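Local atomic coordinates of D-psicose 3-epimerase (Agrobacterium tumefaciens, PDB entry 2HK0), a protein that interconverts D-fructose and D-psicose by epimerisation at C3, in a metal-dependent active site that takes non-phosphorylated sugars. Residues R72-A75 with K76-I80; M292-D295 with A296-L300; S96-A99 with A100-A103; K106-F109 with E110-S114. All blocks are in the same frame, centred on the assembly; numbering follows the deposited sequence.

Contact 1 (R72-A75 with K76-I80); sequences RKSA and KDNGI
Arg72 O receives the backbone N-H of Lys76 at 3.0 Å, an i to i+4 bond in the last turns of helix 65-77. The guanidinium of Arg72 turns to the end of helix 99-118, where it has a weak hydrogen bond to Lys118 O and a long, weak ion pair with Asp120. Lys73 follows with two links to Asp77. Its carbonyl oxygen takes Asp77 N, and its side chain bends back at the last torsion (chi4 -65°) to bring NZ to 2.8 Å from Asp77 OD2. This is a salt bridge on the syn lone pair of that oxygen, and Lys73 CG lies against the same OD2 at 3.5 Å. Ser74 O is gripped twice by Asn78: the backbone N comes to 3.0 Å from one face of the carbonyl plane, and the side-chain ND2 comes to 2.9 Å from the other. The side chains of Ser74 and Asn78 both touch helix 39-47 as well. Ala75 O closes the helix. It accepts Ile80 N at 3.1 Å in a nearly straight bond, while Gly79 N returns to Lys76 O; with Gly79 at positive phi, this is a Schellman motif. Ala75 CB lies 4.1 Å from Ile80 CG2, a small apolar contact just before strand 81-85 begins. The carbonyl oxygens of Ser74, Ala75 and Lys76 thus all find N-H partners as the helix ends, and the ammonium of Lys73 would partly offset the negative charge that Asp77 adds near the negative end of the helix dipole.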
ATOM      1  N   ARG A  72      28.614  12.825 -29.193  1.00 24.93           N
ATOM      2  CA  ARG A  72      27.504  13.776 -29.288  1.00 24.84           C
ATOM      3  C   ARG A  72      26.733  13.591 -30.595  1.00 25.38           C
ATOM      4  O   ARG A  72      25.506  13.774 -30.641  1.00 23.03           O
ATOM      5  CB  ARG A  72      28.026  15.207 -29.199  1.00 25.61           C
ATOM      6  CG  ARG A  72      26.966  16.273 -29.419  1.00 25.69           C
ATOM      7  CD  ARG A  72      27.584  17.648 -29.256  1.00 27.23           C
ATOM      8  NE  ARG A  72      26.599  18.713 -29.425  1.00 26.75           N
ATOM      9  CZ  ARG A  72      26.652  19.880 -28.789  1.00 29.35           C
ATOM     10  NH1 ARG A  72      27.643  20.135 -27.936  1.00 30.75           N
ATOM     11  NH2 ARG A  72      25.717  20.792 -29.005  1.00 29.05           N
ATOM     12  N   LYS A  73      27.450  13.223 -31.657  1.00 25.64           N
ATOM     13  CA  LYS A  73      26.812  13.015 -32.953  1.00 25.59           C
ATOM     14  C   LYS A  73      25.989  11.732 -32.932  1.00 24.70           C
ATOM     15  O   LYS A  73      24.902  11.669 -33.505  1.00 23.64           O
ATOM     16  CB  LYS A  73      27.860  12.940 -34.073  1.00 29.67           C
ATOM     17  CG  LYS A  73      27.243  12.899 -35.470  1.00 31.90           C
ATOM     18  CD  LYS A  73      28.316  12.675 -36.527  1.00 36.93           C
ATOM     19  CE  LYS A  73      27.734  12.661 -37.942  1.00 40.14           C
ATOM     20  NZ  LYS A  73      26.793  11.516 -38.206  1.00 43.26           N
ATOM     21  N   SER A  74      26.507  10.704 -32.273  1.00 24.12           N
ATOM     22  CA  SER A  74      25.777   9.451 -32.180  1.00 24.64           C
ATOM     23  C   SER A  74      24.445   9.688 -31.459  1.00 23.85           C
ATOM     24  O   SER A  74      23.399   9.193 -31.880  1.00 22.59           O
ATOM     25  CB  SER A  74      26.593   8.423 -31.407  1.00 26.48           C
ATOM     26  OG  SER A  74      25.870   7.215 -31.292  1.00 31.32           O
ATOM     27  N   ALA A  75      24.491  10.446 -30.366  1.00 23.22           N
ATOM     28  CA  ALA A  75      23.283  10.743 -29.612  1.00 23.84           C
ATOM     29  C   ALA A  75      22.323  11.538 -30.502  1.00 24.20           C
ATOM     30  O   ALA A  75      21.127  11.250 -30.559  1.00 24.07           O
ATOM     31  CB  ALA A  75      23.631  11.542 -28.340  1.00 22.21           C
ATOM     32  N   LYS A  76      22.837  12.539 -31.204  1.00 26.11           N
ATOM     33  CA  LYS A  76      21.961  13.321 -32.075  1.00 28.12           C
ATOM     34  C   LYS A  76      21.318  12.437 -33.155  1.00 28.17           C
ATOM     35  O   LYS A  76      20.114  12.509 -33.389  1.00 25.95           O
ATOM     36  CB  LYS A  76      22.729  14.460 -32.744  1.00 30.38           C
ATOM     37  CG  LYS A  76      21.847  15.301 -33.668  1.00 34.91           C
ATOM     38  CD  LYS A  76      22.590  16.470 -34.294  1.00 37.62           C
ATOM     39  CE  LYS A  76      21.666  17.216 -35.257  1.00 42.29           C
ATOM     40  NZ  LYS A  76      22.315  18.405 -35.895  1.00 45.17           N
ATOM     41  N   ASP A  77      22.121  11.594 -33.804  1.00 29.41           N
ATOM     42  CA  ASP A  77      21.604  10.723 -34.856  1.00 30.00           C
ATOM     43  C   ASP A  77      20.576   9.726 -34.351  1.00 29.97           C
ATOM     44  O   ASP A  77      19.707   9.304 -35.100  1.00 30.33           O
ATOM     45  CB  ASP A  77      22.742   9.958 -35.544  1.00 31.52           C
ATOM     46  CG  ASP A  77      23.654  10.865 -36.343  1.00 32.36           C
ATOM     47  OD1 ASP A  77      23.177  11.913 -36.822  1.00 33.47           O
ATOM     48  OD2 ASP A  77      24.845  10.522 -36.504  1.00 34.94           O
ATOM     49  N   ASN A  78      20.670   9.341 -33.086  1.00 28.94           N
ATOM     50  CA  ASN A  78      19.722   8.379 -32.544  1.00 29.63           C
ATOM     51  C   ASN A  78      18.587   9.031 -31.776  1.00 29.52           C
ATOM     52  O   ASN A  78      17.782   8.352 -31.139  1.00 31.00           O
ATOM     53  CB  ASN A  78      20.464   7.376 -31.672  1.00 28.94           C
ATOM     54  CG  ASN A  78      21.224   6.360 -32.499  1.00 30.67           C
ATOM     55  OD1 ASN A  78      20.626   5.455 -33.074  1.00 31.52           O
ATOM     56  ND2 ASN A  78      22.538   6.514 -32.580  1.00 28.83           N
ATOM     57  N   GLY A  79      18.534  10.357 -31.848  1.00 28.09           N
ATOM     58  CA  GLY A  79      17.490  11.109 -31.182  1.00 27.11           C
ATOM     59  C   GLY A  79      17.385  10.855 -29.693  1.00 27.79           C
ATOM     60  O   GLY A  79      16.276  10.777 -29.160  1.00 29.14           O
ATOM     61  N   ILE A  80      18.524  10.734 -29.009  1.00 25.54           N
ATOM     62  CA  ILE A  80      18.505  10.495 -27.572  1.00 23.76           C
ATOM     63  C   ILE A  80      19.290  11.587 -26.829  1.00 23.07           C
ATOM     64  O   ILE A  80      20.282  12.114 -27.338  1.00 24.00           O
ATOM     65  CB  ILE A  80      19.068   9.078 -27.234  1.00 23.86           C
ATOM     66  CG1 ILE A  80      18.820   8.755 -25.759  1.00 22.88           C
ATOM     67  CG2 ILE A  80      20.558   9.006 -27.535  1.00 23.57           C
ATOM     68  CD1 ILE A  80      19.104   7.313 -25.414  1.00 25.03           C
TER

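Contact 2 (M292-D295 with A296-L300); sequences MDED and ARNAL
Asn298 folds back over the preceding turn of its helix to meet Glu294. Its CB lies 3.4 Å from Glu294 O, the oxygen that accepts Asn298 N at 2.8 Å. With CG anti to the carbonyl carbon (chi1 -67°), the side chain brings Asn298 CG to 3.2 Å from Glu294 O. OD1 stays further from it, while ND2 packs 3.7 Å from Glu294 CG. ND2 is too poorly angled for a bond to Glu294 O and donates a hydrogen bond to a water at 2.7 Å instead. That water donates to Asp295 OD1 at 2.6 Å and, weakly, to Glu294 OE2, so one solvent molecule ties together three side chains. The side chains of Glu294 and Asn298 lie side by side and point the same way, with the carboxylate and amide planes 68° apart. All this lies on helix 289-307, which comes after the last strand of the TIM barrel, and Asn298 also packs on Phe305 of the second subunit. Asp295 has its main partners in Lys240 and Lys291, both salt bridges to OD1. Further round the helix, Arg297 bends at chi2 and chi3, which puts Asp293 O over one face of its guanidinium, 3.9 Å from the plane and displaced toward the rim. The Asp293 carboxylate itself is bridged to Lys44.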
HETATM    1  N   MSE A 292      17.421  -8.977 -20.218  1.00 20.33           N
HETATM    2  CA  MSE A 292      17.728  -7.699 -19.557  1.00 20.67           C
HETATM    3  C   MSE A 292      17.071  -6.542 -20.325  1.00 19.87           C
HETATM    4  O   MSE A 292      16.514  -5.617 -19.728  1.00 18.17           O
HETATM    5  CB  MSE A 292      19.237  -7.500 -19.492  1.00 22.04           C
HETATM    6  CG  MSE A 292      19.954  -8.468 -18.543  1.00 25.29           C
HETATM    7 SE   MSE A 292      19.622  -8.004 -16.653  1.00 35.52          SE
HETATM    8  CE  MSE A 292      20.928  -6.536 -16.571  1.00 29.28           C
ATOM      9  N   ASP A 293      17.136  -6.607 -21.653  1.00 19.86           N
ATOM     10  CA  ASP A 293      16.537  -5.594 -22.530  1.00 20.91           C
ATOM     11  C   ASP A 293      15.024  -5.577 -22.390  1.00 20.25           C
ATOM     12  O   ASP A 293      14.393  -4.513 -22.368  1.00 19.73           O
ATOM     13  CB  ASP A 293      16.874  -5.881 -24.001  1.00 19.95           C
ATOM     14  CG  ASP A 293      18.324  -5.602 -24.340  1.00 23.81           C
ATOM     15  OD1 ASP A 293      19.081  -5.078 -23.486  1.00 20.79           O
ATOM     16  OD2 ASP A 293      18.710  -5.910 -25.486  1.00 25.23           O
ATOM     17  N   GLU A 294      14.446  -6.772 -22.329  1.00 21.10           N
ATOM     18  CA  GLU A 294      13.004  -6.939 -22.203  1.00 23.75           C
ATOM     19  C   GLU A 294      12.509  -6.328 -20.882  1.00 21.87           C
ATOM     20  O   GLU A 294      11.510  -5.613 -20.858  1.00 21.51           O
ATOM     21  CB  GLU A 294      12.658  -8.429 -22.281  1.00 27.25           C
ATOM     22  CG  GLU A 294      11.175  -8.765 -22.330  1.00 33.89           C
ATOM     23  CD  GLU A 294      10.934 -10.258 -22.112  1.00 40.97           C
ATOM     24  OE1 GLU A 294      11.647 -11.080 -22.747  1.00 44.90           O
ATOM     25  OE2 GLU A 294      10.044 -10.611 -21.305  1.00 41.69           O
ATOM     26  N   ASP A 295      13.196  -6.619 -19.783  1.00 21.73           N
ATOM     27  CA  ASP A 295      12.811  -6.039 -18.492  1.00 21.28           C
ATOM     28  C   ASP A 295      12.904  -4.505 -18.589  1.00 19.20           C
ATOM     29  O   ASP A 295      12.011  -3.792 -18.143  1.00 20.33           O
ATOM     30  CB  ASP A 295      13.735  -6.528 -17.373  1.00 20.05           C
ATOM     31  CG  ASP A 295      13.411  -7.935 -16.912  1.00 23.47           C
ATOM     32  OD1 ASP A 295      12.293  -8.415 -17.172  1.00 25.32           O
ATOM     33  OD2 ASP A 295      14.270  -8.558 -16.262  1.00 24.84           O
ATOM     34  N   ALA A 296      13.990  -4.005 -19.175  1.00 19.18           N
ATOM     35  CA  ALA A 296      14.176  -2.559 -19.327  1.00 19.13           C
ATOM     36  C   ALA A 296      13.031  -1.969 -20.152  1.00 19.10           C
ATOM     37  O   ALA A 296      12.415  -0.971 -19.775  1.00 16.71           O
ATOM     38  CB  ALA A 296      15.519  -2.263 -20.000  1.00 18.56           C
ATOM     39  N   ARG A 297      12.743  -2.607 -21.280  1.00 19.82           N
ATOM     40  CA  ARG A 297      11.677  -2.152 -22.165  1.00 20.75           C
ATOM     41  C   ARG A 297      10.312  -2.179 -21.461  1.00 20.54           C
ATOM     42  O   ARG A 297       9.498  -1.252 -21.621  1.00 18.77           O
ATOM     43  CB  ARG A 297      11.654  -3.039 -23.416  1.00 25.19           C
ATOM     44  CG  ARG A 297      11.166  -2.381 -24.682  1.00 32.69           C
ATOM     45  CD  ARG A 297      11.891  -3.026 -25.875  1.00 36.25           C
ATOM     46  NE  ARG A 297      12.039  -4.460 -25.662  1.00 38.94           N
ATOM     47  CZ  ARG A 297      12.956  -5.235 -26.239  1.00 39.69           C
ATOM     48  NH1 ARG A 297      13.834  -4.735 -27.099  1.00 40.43           N
ATOM     49  NH2 ARG A 297      13.017  -6.520 -25.914  1.00 40.27           N
ATOM     50  N   ASN A 298      10.057  -3.222 -20.672  1.00 18.83           N
ATOM     51  CA  ASN A 298       8.768  -3.302 -19.986  1.00 18.42           C
ATOM     52  C   ASN A 298       8.696  -2.275 -18.849  1.00 17.51           C
ATOM     53  O   ASN A 298       7.638  -1.683 -18.609  1.00 19.00           O
ATOM     54  CB  ASN A 298       8.507  -4.732 -19.453  1.00 18.27           C
ATOM     55  CG  ASN A 298       8.320  -5.756 -20.583  1.00 24.68           C
ATOM     56  OD1 ASN A 298       7.856  -5.410 -21.671  1.00 24.38           O
ATOM     57  ND2 ASN A 298       8.676  -7.013 -20.324  1.00 21.79           N
ATOM     58  N   ALA A 299       9.816  -2.059 -18.157  1.00 14.93           N
ATOM     59  CA  ALA A 299       9.837  -1.089 -17.063  1.00 14.20           C
ATOM     60  C   ALA A 299       9.604   0.313 -17.622  1.00 13.11           C
ATOM     61  O   ALA A 299       8.960   1.139 -16.972  1.00 13.77           O
ATOM     62  CB  ALA A 299      11.163  -1.145 -16.304  1.00 12.01           C
ATOM     63  N   LEU A 300      10.113   0.561 -18.830  1.00 13.77           N
ATOM     64  CA  LEU A 300       9.958   1.849 -19.517  1.00 13.24           C
ATOM     65  C   LEU A 300       8.481   2.099 -19.781  1.00 14.72           C
ATOM     66  O   LEU A 300       7.957   3.173 -19.471  1.00 14.22           O
ATOM     67  CB  LEU A 300      10.675   1.844 -20.880  1.00 13.22           C
ATOM     68  CG  LEU A 300      11.335   3.111 -21.448  1.00 18.45           C
ATOM     69  CD1 LEU A 300      11.434   2.994 -22.989  1.00 14.89           C
ATOM     70  CD2 LEU A 300      10.617   4.381 -21.022  1.00 13.27           C
TER
HETATM   71  O   HOH W   1      10.164  -8.480 -18.643  1.00 26.10           O

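Contact 3 (S96-A99 with A100-A103)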
ATOM      1  N   SER A  96      35.417  18.147   2.005  1.00 26.74           N
ATOM      2  CA  SER A  96      36.558  17.853   2.872  1.00 31.18           C
ATOM      3  C   SER A  96      37.088  19.006   3.722  1.00 30.33           C
ATOM      4  O   SER A  96      37.060  20.169   3.322  1.00 28.39           O
ATOM      5  CB  SER A  96      37.727  17.285   2.058  1.00 34.16           C
ATOM      6  OG  SER A  96      38.856  17.095   2.901  1.00 34.41           O
ATOM      7  N   GLU A  97      37.574  18.660   4.911  1.00 33.68           N
ATOM      8  CA  GLU A  97      38.155  19.646   5.817  1.00 36.21           C
ATOM      9  C   GLU A  97      39.431  20.196   5.188  1.00 34.80           C
ATOM     10  O   GLU A  97      39.783  21.355   5.380  1.00 35.86           O
ATOM     11  CB  GLU A  97      38.508  18.996   7.157  1.00 40.38           C
ATOM     12  CG  GLU A  97      37.437  19.124   8.212  1.00 48.21           C
ATOM     13  CD  GLU A  97      37.915  18.692   9.597  1.00 53.98           C
ATOM     14  OE1 GLU A  97      39.001  19.153  10.026  1.00 55.50           O
ATOM     15  OE2 GLU A  97      37.199  17.903  10.259  1.00 56.96           O
ATOM     16  N   ASP A  98      40.113  19.339   4.439  1.00 33.00           N
ATOM     17  CA  ASP A  98      41.367  19.667   3.761  1.00 34.20           C
ATOM     18  C   ASP A  98      41.193  20.651   2.598  1.00 33.64           C
ATOM     19  O   ASP A  98      40.663  20.297   1.550  1.00 31.06           O
ATOM     20  CB  ASP A  98      41.999  18.375   3.238  1.00 35.60           C
ATOM     21  CG  ASP A  98      43.411  18.571   2.728  1.00 38.15           C
ATOM     22  OD1 ASP A  98      43.700  19.633   2.133  1.00 39.16           O
ATOM     23  OD2 ASP A  98      44.227  17.643   2.911  1.00 38.08           O
ATOM     24  N   ALA A  99      41.667  21.878   2.784  1.00 33.18           N
ATOM     25  CA  ALA A  99      41.564  22.903   1.753  1.00 33.58           C
ATOM     26  C   ALA A  99      42.112  22.443   0.408  1.00 33.28           C
ATOM     27  O   ALA A  99      41.572  22.790  -0.641  1.00 33.25           O
ATOM     28  CB  ALA A  99      42.287  24.170   2.206  1.00 35.49           C
ATOM     29  N   ALA A 100      43.185  21.659   0.434  1.00 33.25           N
ATOM     30  CA  ALA A 100      43.791  21.164  -0.796  1.00 30.78           C
ATOM     31  C   ALA A 100      42.828  20.245  -1.529  1.00 29.85           C
ATOM     32  O   ALA A 100      42.717  20.285  -2.757  1.00 28.75           O
ATOM     33  CB  ALA A 100      45.076  20.424  -0.482  1.00 33.37           C
ATOM     34  N   VAL A 101      42.146  19.402  -0.768  1.00 29.02           N
ATOM     35  CA  VAL A 101      41.174  18.487  -1.335  1.00 28.22           C
ATOM     36  C   VAL A 101      40.035  19.292  -1.956  1.00 28.31           C
ATOM     37  O   VAL A 101      39.590  18.985  -3.061  1.00 26.27           O
ATOM     38  CB  VAL A 101      40.598  17.558  -0.259  1.00 29.04           C
ATOM     39  CG1 VAL A 101      39.510  16.682  -0.860  1.00 27.81           C
ATOM     40  CG2 VAL A 101      41.706  16.704   0.324  1.00 27.43           C
ATOM     41  N   ARG A 102      39.578  20.324  -1.248  1.00 28.55           N
ATOM     42  CA  ARG A 102      38.486  21.163  -1.749  1.00 30.06           C
ATOM     43  C   ARG A 102      38.890  21.892  -3.024  1.00 29.92           C
ATOM     44  O   ARG A 102      38.068  22.075  -3.922  1.00 28.67           O
ATOM     45  CB  ARG A 102      38.036  22.184  -0.692  1.00 29.80           C
ATOM     46  CG  ARG A 102      37.383  21.564   0.552  1.00 33.57           C
ATOM     47  CD  ARG A 102      36.616  22.613   1.371  1.00 35.81           C
ATOM     48  NE  ARG A 102      37.466  23.718   1.810  1.00 37.39           N
ATOM     49  CZ  ARG A 102      38.192  23.709   2.926  1.00 39.59           C
ATOM     50  NH1 ARG A 102      38.169  22.652   3.725  1.00 40.48           N
ATOM     51  NH2 ARG A 102      38.947  24.755   3.240  1.00 40.90           N
ATOM     52  N   ALA A 103      40.151  22.309  -3.101  1.00 28.56           N
ATOM     53  CA  ALA A 103      40.644  23.005  -4.284  1.00 28.53           C
ATOM     54  C   ALA A 103      40.712  22.032  -5.452  1.00 28.54           C
ATOM     55  O   ALA A 103      40.399  22.388  -6.595  1.00 28.80           O
ATOM     56  CB  ALA A 103      42.030  23.596  -4.015  1.00 30.66           C
TER
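Helix 99-118 starts here, with Asp98 as its N-cap and an ST turn just ahead of it, where Ser96 OG accepts Asp98 N. Asp98 OD1 covers the first turn by accepting Ala100 N at 2.7 Å and Val101 N at 3.3 Å, both weak bonds. Asp98 O takes Arg102 N at 3.0 Å nearly in line with the carbonyl. Beside the cap, the two methyls of Val101 part: CG1 presses on Ser96 CB at 3.5 Å, a tight fit, and CG2 meets Asp98 CB at 3.4 Å. Arg102 then doubles back over the loop. Its chain leaves CB beside the backbone N (chi1 -66°) and bends at chi3, which brings NH1 to Ser96 O at 2.7 Å, on a lone pair and in the planes of both carbonyl and guanidinium. A weaker bond runs from NH1 to Glu97 O. One face of the guanidinium lies over Ala99 CA, at 3.5 Å, so Ser96 O, with weaker help from Glu97 O, fixes the edge while the Ala99 backbone covers one face. Arg148 of helix 142-162 touches both Glu97 and Arg102. An aspartate accepting N-H groups of the first turn is the classic helix N-cap, here on a helix of a TIM barrel.

Contact 4 (K106-F109 with E110-S114); sequences KAFF and ERTLS
Phe108 and Thr112 make the close side of this helical turn. Thr112 OG1 donates to Phe108 O at 2.8 Å, and Thr112 N reaches the same oxygen at 3.0 Å from the opposite face of its carbonyl plane. The hydroxyl sits beside its own backbone N (chi1 -57°), pointing back along the helix. It also stands 3.3 Å above one face of the Phe108 ring, displaced toward the rim and nearest CE1. Asn61 gives OG1 a further hydrogen bond through ND2, so this buried oxygen is held from several directions. On the neighbouring inner flank Leu113 N meets Phe109 O at 2.7 Å, and Leu113 CD2 packs 3.5 Å from that oxygen. Helix 99-118 is the connection between strands 81-85 and 123-126, a beta-alpha-beta unit of the TIM barrel; the Phe109 ring goes in among Pro88, Leu94 and Ile156. The side with Lys106 and Glu110 is looser between the two segments, though both side chains also touch helix 142-162. Lys106 runs out fully extended and crosses the Glu110 side chain at a slant, with CE 3.2 Å from Glu110 OE2. The ammonium overshoots: Lys106 NZ stays 4.4 Å from Glu110 OE2, beyond a salt bridge, so any attraction between the charges is probably modest. Arg111 N bonds to Ala107 O, but beyond CB the side chain stretches away.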
ATOM      1  N   LYS A 106      37.153  21.361  -6.660  1.00 26.63           N
ATOM      2  CA  LYS A 106      36.644  22.456  -7.478  1.00 26.20           C
ATOM      3  C   LYS A 106      37.249  22.384  -8.879  1.00 26.39           C
ATOM      4  O   LYS A 106      36.542  22.589  -9.881  1.00 25.44           O
ATOM      5  CB  LYS A 106      36.966  23.800  -6.836  1.00 27.36           C
ATOM      6  CG  LYS A 106      36.486  24.982  -7.658  1.00 31.09           C
ATOM      7  CD  LYS A 106      36.760  26.291  -6.958  1.00 34.02           C
ATOM      8  CE  LYS A 106      36.136  27.445  -7.722  1.00 35.43           C
ATOM      9  NZ  LYS A 106      36.437  28.737  -7.061  1.00 39.07           N
ATOM     10  N   ALA A 107      38.546  22.087  -8.952  1.00 25.44           N
ATOM     11  CA  ALA A 107      39.228  21.964 -10.239  1.00 24.70           C
ATOM     12  C   ALA A 107      38.650  20.780 -11.002  1.00 24.87           C
ATOM     13  O   ALA A 107      38.451  20.858 -12.209  1.00 26.01           O
ATOM     14  CB  ALA A 107      40.726  21.772 -10.038  1.00 25.82           C
ATOM     15  N   PHE A 108      38.395  19.678 -10.299  1.00 25.12           N
ATOM     16  CA  PHE A 108      37.807  18.484 -10.914  1.00 25.33           C
ATOM     17  C   PHE A 108      36.409  18.784 -11.495  1.00 24.81           C
ATOM     18  O   PHE A 108      36.066  18.341 -12.589  1.00 23.39           O
ATOM     19  CB  PHE A 108      37.701  17.358  -9.877  1.00 26.79           C
ATOM     20  CG  PHE A 108      36.703  16.284 -10.240  1.00 28.90           C
ATOM     21  CD1 PHE A 108      36.971  15.367 -11.255  1.00 31.23           C
ATOM     22  CD2 PHE A 108      35.491  16.190  -9.557  1.00 29.89           C
ATOM     23  CE1 PHE A 108      36.044  14.365 -11.580  1.00 30.95           C
ATOM     24  CE2 PHE A 108      34.559  15.197  -9.875  1.00 29.87           C
ATOM     25  CZ  PHE A 108      34.840  14.282 -10.890  1.00 29.77           C
ATOM     26  N   PHE A 109      35.591  19.520 -10.757  1.00 24.59           N
ATOM     27  CA  PHE A 109      34.265  19.844 -11.251  1.00 24.19           C
ATOM     28  C   PHE A 109      34.301  20.731 -12.488  1.00 24.86           C
ATOM     29  O   PHE A 109      33.586  20.480 -13.456  1.00 23.44           O
ATOM     30  CB  PHE A 109      33.425  20.520 -10.164  1.00 22.99           C
ATOM     31  CG  PHE A 109      32.623  19.558  -9.339  1.00 23.94           C
ATOM     32  CD1 PHE A 109      33.129  19.040  -8.146  1.00 24.92           C
ATOM     33  CD2 PHE A 109      31.361  19.152  -9.764  1.00 26.60           C
ATOM     34  CE1 PHE A 109      32.384  18.132  -7.385  1.00 27.58           C
ATOM     35  CE2 PHE A 109      30.605  18.242  -9.007  1.00 27.70           C
ATOM     36  CZ  PHE A 109      31.117  17.734  -7.820  1.00 25.62           C
ATOM     37  N   GLU A 110      35.131  21.769 -12.459  1.00 25.01           N
ATOM     38  CA  GLU A 110      35.221  22.671 -13.602  1.00 27.67           C
ATOM     39  C   GLU A 110      35.620  21.928 -14.871  1.00 26.01           C
ATOM     40  O   GLU A 110      35.027  22.125 -15.927  1.00 26.28           O
ATOM     41  CB  GLU A 110      36.195  23.804 -13.289  1.00 29.81           C
ATOM     42  CG  GLU A 110      35.612  24.742 -12.247  1.00 34.90           C
ATOM     43  CD  GLU A 110      36.528  25.893 -11.911  1.00 40.87           C
ATOM     44  OE1 GLU A 110      37.326  26.291 -12.790  1.00 43.70           O
ATOM     45  OE2 GLU A 110      36.437  26.407 -10.775  1.00 43.01           O
ATOM     46  N   ARG A 111      36.601  21.046 -14.758  1.00 25.41           N
ATOM     47  CA  ARG A 111      37.046  20.258 -15.906  1.00 26.01           C
ATOM     48  C   ARG A 111      35.931  19.336 -16.421  1.00 24.53           C
ATOM     49  O   ARG A 111      35.643  19.275 -17.625  1.00 23.91           O
ATOM     50  CB  ARG A 111      38.261  19.416 -15.506  1.00 27.95           C
ATOM     51  CG  ARG A 111      38.760  18.488 -16.594  1.00 33.34           C
ATOM     52  CD  ARG A 111      39.761  17.507 -16.017  1.00 40.17           C
ATOM     53  NE  ARG A 111      40.441  16.733 -17.048  1.00 45.80           N
ATOM     54  CZ  ARG A 111      41.121  15.617 -16.800  1.00 49.32           C
ATOM     55  NH1 ARG A 111      41.196  15.158 -15.557  1.00 50.89           N
ATOM     56  NH2 ARG A 111      41.737  14.971 -17.786  1.00 50.90           N
ATOM     57  N   THR A 112      35.303  18.613 -15.500  1.00 23.44           N
ATOM     58  CA  THR A 112      34.236  17.692 -15.863  1.00 22.80           C
ATOM     59  C   THR A 112      33.062  18.438 -16.484  1.00 21.26           C
ATOM     60  O   THR A 112      32.523  18.022 -17.498  1.00 21.17           O
ATOM     61  CB  THR A 112      33.753  16.912 -14.621  1.00 24.29           C
ATOM     62  OG1 THR A 112      34.866  16.234 -14.032  1.00 24.78           O
ATOM     63  CG2 THR A 112      32.717  15.890 -14.996  1.00 24.93           C
ATOM     64  N   LEU A 113      32.668  19.548 -15.872  1.00 21.45           N
ATOM     65  CA  LEU A 113      31.550  20.345 -16.379  1.00 20.66           C
ATOM     66  C   LEU A 113      31.818  20.846 -17.810  1.00 20.41           C
ATOM     67  O   LEU A 113      30.917  20.854 -18.654  1.00 16.68           O
ATOM     68  CB  LEU A 113      31.306  21.535 -15.438  1.00 21.79           C
ATOM     69  CG  LEU A 113      30.139  21.630 -14.441  1.00 24.88           C
ATOM     70  CD1 LEU A 113      29.525  20.293 -14.150  1.00 25.97           C
ATOM     71  CD2 LEU A 113      30.634  22.303 -13.157  1.00 21.29           C
ATOM     72  N   SER A 114      33.054  21.272 -18.085  1.00 22.22           N
ATOM     73  CA  SER A 114      33.400  21.745 -19.424  1.00 23.00           C
ATOM     74  C   SER A 114      33.256  20.599 -20.425  1.00 23.10           C
ATOM     75  O   SER A 114      32.730  20.779 -21.524  1.00 22.90           O
ATOM     76  CB  SER A 114      34.839  22.271 -19.462  1.00 24.71           C
ATOM     77  OG  SER A 114      34.984  23.399 -18.608  1.00 29.08           O
TER

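In the fold
Along the chain the order is contact 1, contact 3, contact 4, contact 2, and all four lie on the outer helices of the eight-stranded TIM barrel or the loops at their ends. Contact 1 ends helix 65-77 just before strand 81-85. Contacts 3 and 4 share the next helix, 99-118, their centres 15 Å apart: one at its start, the other further along. Contact 2 is on the last helix, 289-307, across the chain's centre from both, 42 Å from contact 3 and 34 Å from contact 4 between centres. Contact 1 lies between, 21 Å from contact 2 and 24 Å from contact 4. Together they trace part of the helical layer around the barrel, and contact 2 reaches a second subunit.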